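Local coordinates for antigen MTB48, Mycobacterial protein (Mycobacterium smegmatis, PDB 4WJ1) that is exported by the ESX-1 type VII secretion system and is probably involved in DNA conjugation, at least in the recipient strain, at residues A80-K83 with I84-K88. Residues are numbered along the deposited sequence; the frame is centred on the assembly and turned at random.
Sequences AYQK and IEEQK
Ile84, Glu85, Glu86 and Gln87 each give their backbone N-H to the carbonyl oxygen four residues earlier, so four successive bonds carry the helix from 80-83 into 84-88. The shortest joins Glu85 N to Tyr81 O at 2.8 Å, and the straightest, at 160° about the hydrogen, runs from Gln87 N to Lys83 O. Within 84-88, Glu85 and Lys88 form a long i, i+3 salt bridge, 4.0 Å from Lys88 NZ to Glu85 OE2; flexible, charged chains suit this solvent-facing surface.

One turn apart, Gln82 and Glu86 cross obliquely, the Gln82 CG methylene lying against the Glu86 carboxylate. Gln82 CG stands anti to its own backbone N (chi1 -178°), which puts it 3.5 Å from Glu86 OE2; the bend at chi2 then sets the amide, its plane 28° from the carboxylate. As modelled, Gln82 OE1 and Glu86 OE2 are both acceptors and do not bond to each other. Partly exposed Gln82 suits its place, its side chain touching Leu12 while ending in a polar amide. Lys83 passes near the same carboxylate, its NZ 5.4 Å from Glu86 OE1, too far for a salt bridge but near enough for a weak, probably favourable attraction.

On the apolar side, Ile84 CD1 reaches the edge of the Tyr81 ring close to its plane, 4.3 Å from Tyr81 CD1. Branched, apolar Ile84 suits this partly exposed place beside Tyr10. Tyr81 suits its buried place because a broad ring can pack against Tyr10, Leu12 and Leu15 while its hydroxyl is hydrogen-bonded to Trp184 NE1.

A buried face carrying Tyr81 beside a polar, solvent-facing one is that of an amphipathic alpha-helix, here on the long helix 40-96, where both segments fall in the PE family region of EspB.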
loop_
_atom_site.group_PDB
_atom_site.type_symbol
_atom_site.label_atom_id
_atom_site.label_comp_id
_atom_site.label_asym_id
_atom_site.label_seq_id
_atom_site.Cartn_x
_atom_site.Cartn_y
_atom_site.Cartn_z
ATOM N N ALA A 80 -31.536 13.244 -0.037
ATOM C CA ALA A 80 -32.623 13.076 0.921
ATOM C C ALA A 80 -32.949 14.402 1.613
ATOM O O ALA A 80 -34.120 14.732 1.808
ATOM C CB ALA A 80 -32.262 12.006 1.948
ATOM N N TYR A 81 -31.916 15.167 1.964
ATOM C CA TYR A 81 -32.137 16.434 2.651
ATOM C C TYR A 81 -32.778 17.423 1.693
ATOM O O TYR A 81 -33.590 18.263 2.104
ATOM C CB TYR A 81 -30.840 17.000 3.227
ATOM C CG TYR A 81 -30.151 16.053 4.190
ATOM C CD1 TYR A 81 -30.883 15.153 4.950
ATOM C CD2 TYR A 81 -28.763 16.043 4.319
ATOM C CE1 TYR A 81 -30.259 14.282 5.818
ATOM C CE2 TYR A 81 -28.131 15.176 5.185
ATOM C CZ TYR A 81 -28.886 14.293 5.932
ATOM O OH TYR A 81 -28.261 13.426 6.798
ATOM N N GLN A 82 -32.433 17.306 0.415
ATOM C CA GLN A 82 -33.063 18.133 -0.603
ATOM C C GLN A 82 -34.576 17.903 -0.613
ATOM O O GLN A 82 -35.360 18.849 -0.704
ATOM C CB GLN A 82 -32.480 17.846 -1.987
ATOM C CG GLN A 82 -33.070 18.725 -3.073
ATOM C CD GLN A 82 -32.743 20.191 -2.858
ATOM O OE1 GLN A 82 -33.606 20.997 -2.484
ATOM N NE2 GLN A 82 -31.479 20.546 -3.083
ATOM N N LYS A 83 -34.983 16.644 -0.510
ATOM C CA LYS A 83 -36.402 16.331 -0.538
ATOM C C LYS A 83 -37.064 16.858 0.722
ATOM O O LYS A 83 -38.176 17.385 0.675
ATOM C CB LYS A 83 -36.637 14.829 -0.683
ATOM C CG LYS A 83 -36.815 14.383 -2.138
ATOM C CD LYS A 83 -38.303 14.317 -2.518
ATOM C CE LYS A 83 -38.543 13.464 -3.770
ATOM N NZ LYS A 83 -39.995 13.187 -4.008
ATOM N N ILE A 84 -36.368 16.735 1.845
ATOM C CA ILE A 84 -36.896 17.215 3.117
ATOM C C ILE A 84 -37.107 18.717 3.026
ATOM O O ILE A 84 -38.133 19.242 3.468
ATOM C CB ILE A 84 -35.955 16.845 4.282
ATOM C CG1 ILE A 84 -36.186 15.389 4.673
ATOM C CG2 ILE A 84 -36.155 17.743 5.475
ATOM C CD1 ILE A 84 -35.111 14.809 5.570
ATOM N N GLU A 85 -36.153 19.391 2.397
ATOM C CA GLU A 85 -36.197 20.833 2.227
ATOM C C GLU A 85 -37.376 21.254 1.367
ATOM O O GLU A 85 -38.037 22.255 1.658
ATOM C CB GLU A 85 -34.884 21.332 1.612
ATOM C CG GLU A 85 -34.371 22.629 2.218
ATOM C CD GLU A 85 -34.227 22.537 3.722
ATOM O OE1 GLU A 85 -33.709 21.512 4.190
ATOM O OE2 GLU A 85 -34.654 23.466 4.444
ATOM N N GLU A 86 -37.656 20.494 0.314
ATOM C CA GLU A 86 -38.805 20.803 -0.536
ATOM C C GLU A 86 -40.114 20.614 0.221
ATOM O O GLU A 86 -41.019 21.435 0.096
ATOM C CB GLU A 86 -38.806 19.950 -1.800
ATOM C CG GLU A 86 -37.652 20.264 -2.735
ATOM C CD GLU A 86 -37.396 19.166 -3.760
ATOM O OE1 GLU A 86 -38.263 18.268 -3.911
ATOM O OE2 GLU A 86 -36.322 19.204 -4.407
ATOM N N GLN A 87 -40.205 19.543 1.008
ATOM C CA GLN A 87 -41.421 19.257 1.769
ATOM C C GLN A 87 -41.702 20.342 2.779
ATOM O O GLN A 87 -42.830 20.805 2.897
ATOM C CB GLN A 87 -41.318 17.923 2.500
ATOM C CG GLN A 87 -41.203 16.720 1.596
ATOM C CD GLN A 87 -40.918 15.454 2.376
ATOM O OE1 GLN A 87 -40.611 15.506 3.570
ATOM N NE2 GLN A 87 -41.019 14.308 1.707
ATOM N N LYS A 88 -40.672 20.739 3.516
ATOM C CA LYS A 88 -40.818 21.777 4.516
ATOM C C LYS A 88 -41.311 23.066 3.876
ATOM O O LYS A 88 -42.191 23.723 4.411
ATOM C CB LYS A 88 -39.498 22.019 5.240
ATOM C CG LYS A 88 -39.083 20.903 6.182
ATOM C CD LYS A 88 -37.736 21.212 6.847
ATOM C CE LYS A 88 -37.771 22.571 7.549
ATOM N NZ LYS A 88 -36.420 23.033 7.995
#